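Local coordinates for mandelate racemase/muconate lactonizing enzyme family protein (Azoarcus sp., PDB 2QDE), which belongs to the mandelate racemase/muconate lactonizing enzyme family of the enolase superfamily and holds a barium ion in its barrel domain, at residues Y124-I135 / A310-A320; A327-S338 / L347-G355. All coordinates share one frame; numbering follows the deposited sequence.

Contacts 1 and 2 illustrate how the helix after the last parallel strand, and the chain following it, are tied to the start of the barrel. They come in series, contact 1 closing with residue 320 before contact 2 opens at 327; their centres are about 19 Å apart and their nearest atoms about 4 Å, without touching. Contact 1 brings the end of helix 303-315 to the loop that leads into strand 135-140. Contact 2 joins helix 328-332 and the residues after it to strand 351-353. That strand edges the mixed sheet and pairs with strand 356-358, which pairs with strand 135-140, so both contacts converge on the first strand of the barrel sheet.

Contact 1 of 2, residues Y124-I135 / A310-A320; sequences YQLLGGKTIERI and AHLLAANDWIA
Thr131 and Ile132 both direct their backbone amides at Ala314 O, near the end of helix 303-315: the 3.1 Å bond from Ile132 N lies in the carbonyl plane, at 159° at the hydrogen, whereas the bond from Thr131 N is bent and weak. The following carbonyl, Ala315 O, receives Thr131 OG1 at 2.7 Å, with the hydroxyl tilted out of its plane. CG2 of Thr131 rests on Ala320 CB (4.0 Å). Ile132 carries CG1 between its own N and carbonyl carbon (chi1 56°), which brings CD1 to within 3.9 Å of Ala320 CB. Packing tightens at Ile135, whose CD1 presses on Leu313 CB at 3.4 Å. Farther back, Ala315 CB touches the CB atoms of both Tyr124 and Leu127, which approach from directions about a right angle apart. The rings of Tyr124 and His311 meet rim to rim, planes 33° apart, and their polar ends lead away from the pair, Tyr124 OH to Asp361 and His311 NE2 to Leu365 O. A water links Leu127 O to Asn316 ND2. The whole is a helix C-terminus whose last carbonyls accept hydrogen bonds from a loop remote in sequence, here the one entering the first strand of the TIM-barrel-like domain of this superfamily.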
loop_
_atom_site.group_PDB
_atom_site.type_symbol
_atom_site.label_atom_id
_atom_site.label_comp_id
_atom_site.label_asym_id
_atom_site.label_seq_id
_atom_site.Cartn_x
_atom_site.Cartn_y
_atom_site.Cartn_z
ATOM N N TYR A 124 -15.355 10.868 39.037
ATOM C CA TYR A 124 -14.345 11.576 38.260
ATOM C C TYR A 124 -12.962 11.511 38.895
ATOM O O TYR A 124 -11.957 11.637 38.197
ATOM C CB TYR A 124 -14.753 13.029 37.981
ATOM C CG TYR A 124 -15.058 13.893 39.180
ATOM C CD1 TYR A 124 -14.059 14.269 40.079
ATOM C CD2 TYR A 124 -16.349 14.381 39.386
ATOM C CE1 TYR A 124 -14.341 15.119 41.158
ATOM C CE2 TYR A 124 -16.643 15.227 40.462
ATOM C CZ TYR A 124 -15.638 15.590 41.340
ATOM O OH TYR A 124 -15.943 16.430 42.391
ATOM N N GLN A 125 -12.911 11.300 40.210
ATOM C CA GLN A 125 -11.633 11.180 40.903
ATOM C C GLN A 125 -10.978 9.858 40.511
ATOM O O GLN A 125 -9.754 9.725 40.538
ATOM C CB GLN A 125 -11.825 11.215 42.424
ATOM C CG GLN A 125 -12.320 12.541 42.963
ATOM C CD GLN A 125 -11.336 13.674 42.738
ATOM O OE1 GLN A 125 -10.930 13.948 41.607
ATOM N NE2 GLN A 125 -10.955 14.351 43.822
ATOM N N LEU A 126 -11.804 8.877 40.160
ATOM C CA LEU A 126 -11.313 7.568 39.752
ATOM C C LEU A 126 -10.900 7.585 38.285
ATOM O O LEU A 126 -10.153 6.722 37.841
ATOM C CB LEU A 126 -12.393 6.498 39.928
ATOM C CG LEU A 126 -13.003 6.232 41.309
ATOM C CD1 LEU A 126 -13.997 5.090 41.190
ATOM C CD2 LEU A 126 -11.914 5.893 42.315
ATOM N N LEU A 127 -11.396 8.567 37.538
ATOM C CA LEU A 127 -11.101 8.662 36.112
ATOM C C LEU A 127 -10.027 9.696 35.769
ATOM O O LEU A 127 -9.917 10.122 34.620
ATOM C CB LEU A 127 -12.394 8.971 35.342
ATOM C CG LEU A 127 -13.544 7.978 35.563
ATOM C CD1 LEU A 127 -14.818 8.473 34.877
ATOM C CD2 LEU A 127 -13.144 6.613 35.027
ATOM N N GLY A 128 -9.243 10.104 36.763
ATOM C CA GLY A 128 -8.190 11.070 36.504
ATOM C C GLY A 128 -8.350 12.453 37.115
ATOM O O GLY A 128 -7.516 13.329 36.876
ATOM N N GLY A 129 -9.405 12.660 37.904
ATOM C CA GLY A 129 -9.610 13.959 38.525
ATOM C C GLY A 129 -10.459 14.894 37.685
ATOM O O GLY A 129 -10.595 14.695 36.480
ATOM N N LYS A 130 -11.029 15.918 38.313
ATOM C CA LYS A 130 -11.870 16.873 37.599
ATOM C C LYS A 130 -11.025 17.831 36.753
ATOM O O LYS A 130 -10.542 18.852 37.244
ATOM C CB LYS A 130 -12.730 17.674 38.582
ATOM C CG LYS A 130 -13.801 18.513 37.893
ATOM C CD LYS A 130 -14.516 19.477 38.835
ATOM C CE LYS A 130 -15.346 18.751 39.879
ATOM N NZ LYS A 130 -16.132 19.718 40.703
ATOM N N THR A 131 -10.864 17.496 35.475
ATOM C CA THR A 131 -10.076 18.310 34.552
ATOM C C THR A 131 -10.748 19.639 34.214
ATOM O O THR A 131 -10.076 20.663 34.108
ATOM C CB THR A 131 -9.770 17.515 33.271
ATOM O OG1 THR A 131 -8.874 16.447 33.600
ATOM C CG2 THR A 131 -9.123 18.404 32.215
ATOM N N ILE A 132 -12.062 19.622 34.027
ATOM C CA ILE A 132 -12.808 20.848 33.768
ATOM C C ILE A 132 -13.994 20.832 34.735
ATOM O O ILE A 132 -14.494 19.767 35.085
ATOM C CB ILE A 132 -13.301 20.950 32.302
ATOM C CG1 ILE A 132 -14.145 19.730 31.928
ATOM C CG2 ILE A 132 -12.108 21.099 31.372
ATOM C CD1 ILE A 132 -14.766 19.830 30.556
ATOM N N GLU A 133 -14.436 22.003 35.179
ATOM C CA GLU A 133 -15.529 22.070 36.145
ATOM C C GLU A 133 -16.921 21.917 35.552
ATOM O O GLU A 133 -17.840 21.445 36.224
ATOM C CB GLU A 133 -15.422 23.369 36.940
ATOM C CG GLU A 133 -14.101 23.467 37.685
ATOM C CD GLU A 133 -13.852 24.834 38.274
ATOM O OE1 GLU A 133 -14.166 25.848 37.597
ATOM O OE2 GLU A 133 -13.326 24.896 39.408
ATOM N N ARG A 134 -17.082 22.311 34.297
ATOM C CA ARG A 134 -18.368 22.187 33.633
ATOM C C ARG A 134 -18.142 21.797 32.183
ATOM O O ARG A 134 -17.090 22.077 31.606
ATOM C CB ARG A 134 -19.160 23.491 33.735
ATOM C CG ARG A 134 -18.525 24.677 33.062
ATOM C CD ARG A 134 -19.392 25.896 33.285
ATOM N NE ARG A 134 -18.913 27.059 32.546
ATOM C CZ ARG A 134 -19.534 28.234 32.526
ATOM N NH1 ARG A 134 -20.664 28.403 33.210
ATOM N NH2 ARG A 134 -19.035 29.232 31.815
ATOM N N ILE A 135 -19.145 21.150 31.605
ATOM C CA ILE A 135 -19.067 20.641 30.246
ATOM C C ILE A 135 -19.995 21.357 29.282
ATOM O O ILE A 135 -21.220 21.300 29.432
ATOM C CB ILE A 135 -19.436 19.138 30.245
ATOM C CG1 ILE A 135 -18.636 18.417 31.330
ATOM C CG2 ILE A 135 -19.208 18.533 28.866
ATOM C CD1 ILE A 135 -19.211 17.068 31.713
ATOM N N ALA A 310 -21.073 12.079 32.495
ATOM C CA ALA A 310 -20.779 13.381 33.095
ATOM C C ALA A 310 -19.423 13.338 33.798
ATOM O O ALA A 310 -18.613 14.257 33.655
ATOM C CB ALA A 310 -21.870 13.773 34.079
ATOM N N HIS A 311 -19.172 12.269 34.550
ATOM C CA HIS A 311 -17.902 12.123 35.258
ATOM C C HIS A 311 -16.727 11.980 34.278
ATOM O O HIS A 311 -15.669 12.605 34.448
ATOM C CB HIS A 311 -17.969 10.913 36.189
ATOM C CG HIS A 311 -18.772 11.155 37.431
ATOM N ND1 HIS A 311 -18.276 11.852 38.512
ATOM C CD2 HIS A 311 -20.044 10.814 37.753
ATOM C CE1 HIS A 311 -19.206 11.930 39.449
ATOM N NE2 HIS A 311 -20.287 11.308 39.014
ATOM N N LEU A 312 -16.926 11.160 33.251
ATOM C CA LEU A 312 -15.907 10.931 32.234
ATOM C C LEU A 312 -15.601 12.193 31.414
ATOM O O LEU A 312 -14.438 12.487 31.139
ATOM C CB LEU A 312 -16.357 9.812 31.288
ATOM C CG LEU A 312 -15.388 9.488 30.147
ATOM C CD1 LEU A 312 -14.174 8.777 30.719
ATOM C CD2 LEU A 312 -16.076 8.619 29.095
ATOM N N LEU A 313 -16.641 12.927 31.017
ATOM C CA LEU A 313 -16.448 14.134 30.218
ATOM C C LEU A 313 -15.733 15.251 30.969
ATOM O O LEU A 313 -15.107 16.117 30.354
ATOM C CB LEU A 313 -17.787 14.666 29.691
ATOM C CG LEU A 313 -18.600 13.727 28.794
ATOM C CD1 LEU A 313 -19.831 14.450 28.282
ATOM C CD2 LEU A 313 -17.752 13.246 27.633
ATOM N N ALA A 314 -15.827 15.239 32.294
ATOM C CA ALA A 314 -15.173 16.264 33.095
ATOM C C ALA A 314 -13.759 15.851 33.495
ATOM O O ALA A 314 -12.921 16.702 33.792
ATOM C CB ALA A 314 -15.994 16.555 34.341
ATOM N N ALA A 315 -13.489 14.549 33.488
ATOM C CA ALA A 315 -12.182 14.052 33.898
ATOM C C ALA A 315 -11.192 13.761 32.771
ATOM O O ALA A 315 -10.021 14.137 32.864
ATOM C CB ALA A 315 -12.350 12.798 34.763
ATOM N N ASN A 316 -11.654 13.094 31.717
ATOM C CA ASN A 316 -10.773 12.727 30.607
ATOM C C ASN A 316 -10.215 13.929 29.856
ATOM O O ASN A 316 -10.942 14.671 29.198
ATOM C CB ASN A 316 -11.503 11.778 29.654
ATOM C CG ASN A 316 -10.600 11.236 28.570
ATOM O OD1 ASN A 316 -10.493 11.815 27.493
ATOM N ND2 ASN A 316 -9.932 10.124 28.858
ATOM N N ASP A 317 -8.903 14.099 29.964
ATOM C CA ASP A 317 -8.199 15.213 29.348
ATOM C C ASP A 317 -8.478 15.410 27.860
ATOM O O ASP A 317 -8.676 16.533 27.399
ATOM C CB ASP A 317 -6.698 15.055 29.559
ATOM C CG ASP A 317 -5.929 16.267 29.099
ATOM O OD1 ASP A 317 -6.138 17.353 29.684
ATOM O OD2 ASP A 317 -5.130 16.135 28.151
ATOM N N TRP A 318 -8.504 14.317 27.111
ATOM C CA TRP A 318 -8.749 14.421 25.689
ATOM C C TRP A 318 -10.145 14.907 25.337
ATOM O O TRP A 318 -10.300 15.826 24.541
ATOM C CB TRP A 318 -8.509 13.084 24.990
ATOM C CG TRP A 318 -8.618 13.249 23.510
ATOM C CD1 TRP A 318 -9.674 12.906 22.711
ATOM C CD2 TRP A 318 -7.671 13.906 22.666
ATOM N NE1 TRP A 318 -9.441 13.312 21.417
ATOM C CE2 TRP A 318 -8.218 13.930 21.362
ATOM C CE3 TRP A 318 -6.409 14.479 22.885
ATOM C CZ2 TRP A 318 -7.544 14.510 20.277
ATOM C CZ3 TRP A 318 -5.737 15.057 21.806
ATOM C CH2 TRP A 318 -6.311 15.066 20.518
ATOM N N ILE A 319 -11.164 14.295 25.925
ATOM C CA ILE A 319 -12.519 14.686 25.591
ATOM C C ILE A 319 -12.943 16.018 26.209
ATOM O O ILE A 319 -13.899 16.641 25.744
ATOM C CB ILE A 319 -13.523 13.567 25.965
ATOM C CG1 ILE A 319 -14.795 13.719 25.125
ATOM C CG2 ILE A 319 -13.837 13.615 27.447
ATOM C CD1 ILE A 319 -15.685 12.498 25.131
ATOM N N ALA A 320 -12.216 16.465 27.232
ATOM C CA ALA A 320 -12.519 17.733 27.894
ATOM C C ALA A 320 -12.268 18.933 26.974
ATOM O O ALA A 320 -12.495 20.078 27.362
ATOM C CB ALA A 320 -11.685 17.873 29.173
HETATM O O HOH W 1 -9.795 9.427 31.943
#

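Contact 2 of 2, residues A327-S338 / L347-G355; sequences AGPLHIHDCLNS and LNVPRFEGG
The Phe352 ring has Leu330 over one face, with CG 4.2 Å above the ring plane and displaced toward the rim, and Ser338 CB at its edge, in plane. The far end of the ring is met obliquely: CE1 approaches Ala327 CA at 3.9 Å, while the pyrrolidine ring of Pro329 lies across CE2 and CZ. Leu330 straddles the root of the aromatic group, its CD2 4.0 Å from Phe352 CB and its CD1 against the ring. Beside this, Val349 holds CG1 anti to its backbone N (chi1 -173°), the branch that meets Pro329 CB at 4.0 Å.

Polar bonds fix the backbone that carries the ring. Ser338 N gives a 2.9 Å bond to Phe352 O, in the carbonyl plane and on a lone pair. In return, Phe352 N donates to Ser338 OG at 2.8 Å and almost straight, 176° at the hydrogen. The serine is thus used twice, by its amide and by its hydroxyl, and both peptide groups flanking Phe352 are engaged. On the outer side of the strand, Arg351 NH1 forms a salt bridge with Glu353 OE1 (2.7 Å), approaching from above the carboxylate plane; the guanidinium also makes a cation-pi contact with Tyr358. A water joins Leu336 O to Gly355 N.

Helix 328-332 ends in a Schellman motif with Asp334 at the C-prime position, and the chain then returns toward strand 351-353. Leu137 of strand 135-140 also touches Phe352, helix 303-315 backs Pro329 and Pro350 through Ala306 and Ser307, and helix 146-159 packs on Leu336; the phenyl group lies between edge strand 351-353, helix 328-332 and strand 135-140.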
loop_
_atom_site.group_PDB
_atom_site.type_symbol
_atom_site.label_atom_id
_atom_site.label_comp_id
_atom_site.label_asym_id
_atom_site.label_seq_id
_atom_site.Cartn_x
_atom_site.Cartn_y
_atom_site.Cartn_z
ATOM N N ALA A 327 -27.164 14.614 27.155
ATOM C CA ALA A 327 -28.305 15.308 27.763
ATOM C C ALA A 327 -29.609 14.508 27.815
ATOM O O ALA A 327 -30.692 15.056 27.587
ATOM C CB ALA A 327 -28.541 16.632 27.029
ATOM N N GLY A 328 -29.503 13.219 28.126
ATOM C CA GLY A 328 -30.679 12.369 28.197
ATOM C C GLY A 328 -31.837 12.947 28.994
ATOM O O GLY A 328 -32.973 12.939 28.511
ATOM N N PRO A 329 -31.592 13.454 30.215
ATOM C CA PRO A 329 -32.643 14.033 31.060
ATOM C C PRO A 329 -33.444 15.162 30.406
ATOM O O PRO A 329 -34.648 15.284 30.638
ATOM C CB PRO A 329 -31.873 14.509 32.291
ATOM C CG PRO A 329 -30.754 13.507 32.392
ATOM C CD PRO A 329 -30.308 13.426 30.938
ATOM N N LEU A 330 -32.785 15.989 29.597
ATOM C CA LEU A 330 -33.477 17.095 28.939
ATOM C C LEU A 330 -34.454 16.595 27.876
ATOM O O LEU A 330 -35.478 17.224 27.625
ATOM C CB LEU A 330 -32.473 18.072 28.309
ATOM C CG LEU A 330 -31.424 18.692 29.240
ATOM C CD1 LEU A 330 -30.584 19.703 28.463
ATOM C CD2 LEU A 330 -32.106 19.372 30.412
ATOM N N HIS A 331 -34.136 15.467 27.246
ATOM C CA HIS A 331 -35.018 14.912 26.225
ATOM C C HIS A 331 -36.202 14.215 26.899
ATOM O O HIS A 331 -37.351 14.359 26.471
ATOM C CB HIS A 331 -34.254 13.925 25.333
ATOM C CG HIS A 331 -33.121 14.551 24.576
ATOM N ND1 HIS A 331 -31.839 14.042 24.599
ATOM C CD2 HIS A 331 -33.075 15.647 23.780
ATOM C CE1 HIS A 331 -31.054 14.797 23.849
ATOM N NE2 HIS A 331 -31.778 15.777 23.340
ATOM N N ILE A 332 -35.927 13.468 27.963
ATOM C CA ILE A 332 -36.993 12.767 28.670
ATOM C C ILE A 332 -38.005 13.737 29.287
ATOM O O ILE A 332 -39.220 13.515 29.219
ATOM C CB ILE A 332 -36.421 11.861 29.798
ATOM C CG1 ILE A 332 -35.704 10.655 29.186
ATOM C CG2 ILE A 332 -37.541 11.392 30.729
ATOM C CD1 ILE A 332 -35.073 9.737 30.218
ATOM N N HIS A 333 -37.502 14.813 29.881
ATOM C CA HIS A 333 -38.366 15.787 30.537
ATOM C C HIS A 333 -38.723 17.008 29.689
ATOM O O HIS A 333 -39.226 18.002 30.201
ATOM C CB HIS A 333 -37.718 16.214 31.853
ATOM C CG HIS A 333 -37.490 15.076 32.797
ATOM N ND1 HIS A 333 -38.512 14.480 33.505
ATOM C CD2 HIS A 333 -36.368 14.384 33.102
ATOM C CE1 HIS A 333 -38.029 13.469 34.204
ATOM N NE2 HIS A 333 -36.730 13.388 33.977
ATOM N N ASP A 334 -38.471 16.913 28.391
ATOM C CA ASP A 334 -38.770 17.987 27.446
ATOM C C ASP A 334 -38.524 19.400 27.998
ATOM O O ASP A 334 -39.450 20.193 28.132
ATOM C CB ASP A 334 -40.221 17.839 26.965
ATOM C CG ASP A 334 -40.543 18.733 25.783
ATOM O OD1 ASP A 334 -39.653 18.972 24.948
ATOM O OD2 ASP A 334 -41.696 19.187 25.669
ATOM N N CYS A 335 -37.269 19.706 28.311
ATOM C CA CYS A 335 -36.889 21.024 28.822
ATOM C C CYS A 335 -35.453 21.319 28.392
ATOM O O CYS A 335 -34.807 20.467 27.769
ATOM C CB CYS A 335 -37.006 21.067 30.347
ATOM S SG CYS A 335 -36.239 19.672 31.164
ATOM N N LEU A 336 -34.949 22.506 28.723
ATOM C CA LEU A 336 -33.597 22.886 28.313
ATOM C C LEU A 336 -32.591 23.010 29.447
ATOM O O LEU A 336 -31.403 23.215 29.207
ATOM C CB LEU A 336 -33.647 24.191 27.513
ATOM C CG LEU A 336 -34.460 24.093 26.219
ATOM C CD1 LEU A 336 -34.621 25.462 25.598
ATOM C CD2 LEU A 336 -33.771 23.130 25.255
ATOM N N ASN A 337 -33.073 22.920 30.678
ATOM C CA ASN A 337 -32.206 22.963 31.849
ATOM C C ASN A 337 -32.820 22.042 32.896
ATOM O O ASN A 337 -33.997 21.677 32.797
ATOM C CB ASN A 337 -32.035 24.395 32.378
ATOM C CG ASN A 337 -33.347 25.102 32.577
ATOM O OD1 ASN A 337 -34.170 24.690 33.398
ATOM N ND2 ASN A 337 -33.558 26.175 31.824
ATOM N N SER A 338 -32.024 21.649 33.882
ATOM C CA SER A 338 -32.478 20.718 34.915
ATOM C C SER A 338 -33.302 21.280 36.068
ATOM O O SER A 338 -33.843 20.509 36.865
ATOM C CB SER A 338 -31.276 19.970 35.489
ATOM O OG SER A 338 -30.340 20.883 36.036
ATOM N N LEU A 347 -33.126 11.575 42.260
ATOM C CA LEU A 347 -33.670 12.631 43.101
ATOM C C LEU A 347 -32.862 13.898 42.899
ATOM O O LEU A 347 -33.375 15.003 43.062
ATOM C CB LEU A 347 -33.622 12.233 44.578
ATOM C CG LEU A 347 -34.559 11.115 45.035
ATOM C CD1 LEU A 347 -34.175 10.691 46.435
ATOM C CD2 LEU A 347 -36.003 11.598 44.992
ATOM N N ASN A 348 -31.595 13.729 42.528
ATOM C CA ASN A 348 -30.698 14.858 42.314
ATOM C C ASN A 348 -30.030 14.815 40.934
ATOM O O ASN A 348 -28.843 14.519 40.809
ATOM C CB ASN A 348 -29.646 14.879 43.424
ATOM C CG ASN A 348 -28.811 13.605 43.468
ATOM O OD1 ASN A 348 -29.290 12.510 43.152
ATOM N ND2 ASN A 348 -27.559 13.744 43.874
ATOM N N VAL A 349 -30.813 15.119 39.906
ATOM C CA VAL A 349 -30.340 15.124 38.528
ATOM C C VAL A 349 -29.139 16.058 38.359
ATOM O O VAL A 349 -29.124 17.161 38.905
ATOM C CB VAL A 349 -31.458 15.599 37.573
ATOM C CG1 VAL A 349 -31.014 15.450 36.127
ATOM C CG2 VAL A 349 -32.731 14.795 37.816
ATOM N N PRO A 350 -28.105 15.619 37.618
ATOM C CA PRO A 350 -26.941 16.493 37.425
ATOM C C PRO A 350 -27.398 17.840 36.868
ATOM O O PRO A 350 -28.348 17.909 36.080
ATOM C CB PRO A 350 -26.088 15.707 36.438
ATOM C CG PRO A 350 -26.350 14.291 36.849
ATOM C CD PRO A 350 -27.852 14.276 37.065
ATOM N N ARG A 351 -26.716 18.906 37.271
ATOM C CA ARG A 351 -27.078 20.249 36.842
ATOM C C ARG A 351 -26.825 20.596 35.372
ATOM O O ARG A 351 -25.692 20.577 34.891
ATOM C CB ARG A 351 -26.380 21.278 37.738
ATOM C CG ARG A 351 -26.695 22.723 37.391
ATOM C CD ARG A 351 -26.605 23.609 38.623
ATOM N NE ARG A 351 -25.237 23.962 39.003
ATOM C CZ ARG A 351 -24.587 25.034 38.546
ATOM N NH1 ARG A 351 -25.180 25.856 37.687
ATOM N NH2 ARG A 351 -23.356 25.299 38.964
ATOM N N PHE A 352 -27.910 20.916 34.673
ATOM C CA PHE A 352 -27.869 21.324 33.274
ATOM C C PHE A 352 -28.340 22.771 33.334
ATOM O O PHE A 352 -29.513 23.031 33.619
ATOM C CB PHE A 352 -28.858 20.516 32.439
ATOM C CG PHE A 352 -28.425 19.105 32.169
ATOM C CD1 PHE A 352 -27.605 18.812 31.082
ATOM C CD2 PHE A 352 -28.862 18.065 32.985
ATOM C CE1 PHE A 352 -27.225 17.498 30.809
ATOM C CE2 PHE A 352 -28.491 16.748 32.727
ATOM C CZ PHE A 352 -27.673 16.462 31.633
ATOM N N GLU A 353 -27.440 23.709 33.067
ATOM C CA GLU A 353 -27.796 25.118 33.126
ATOM C C GLU A 353 -26.986 25.972 32.150
ATOM O O GLU A 353 -25.771 25.805 32.029
ATOM C CB GLU A 353 -27.583 25.628 34.552
ATOM C CG GLU A 353 -28.154 27.013 34.816
ATOM C CD GLU A 353 -27.684 27.578 36.142
ATOM O OE1 GLU A 353 -27.659 26.818 37.136
ATOM O OE2 GLU A 353 -27.342 28.781 36.193
ATOM N N GLY A 354 -27.668 26.884 31.460
ATOM C CA GLY A 354 -27.004 27.758 30.509
ATOM C C GLY A 354 -26.263 27.033 29.400
ATOM O O GLY A 354 -25.286 27.556 28.864
ATOM N N GLY A 355 -26.726 25.835 29.046
ATOM C CA GLY A 355 -26.073 25.076 27.994
ATOM C C GLY A 355 -24.823 24.354 28.470
ATOM O O GLY A 355 -23.962 23.995 27.664
HETATM O O HOH W 2 -29.060 24.251 29.942
#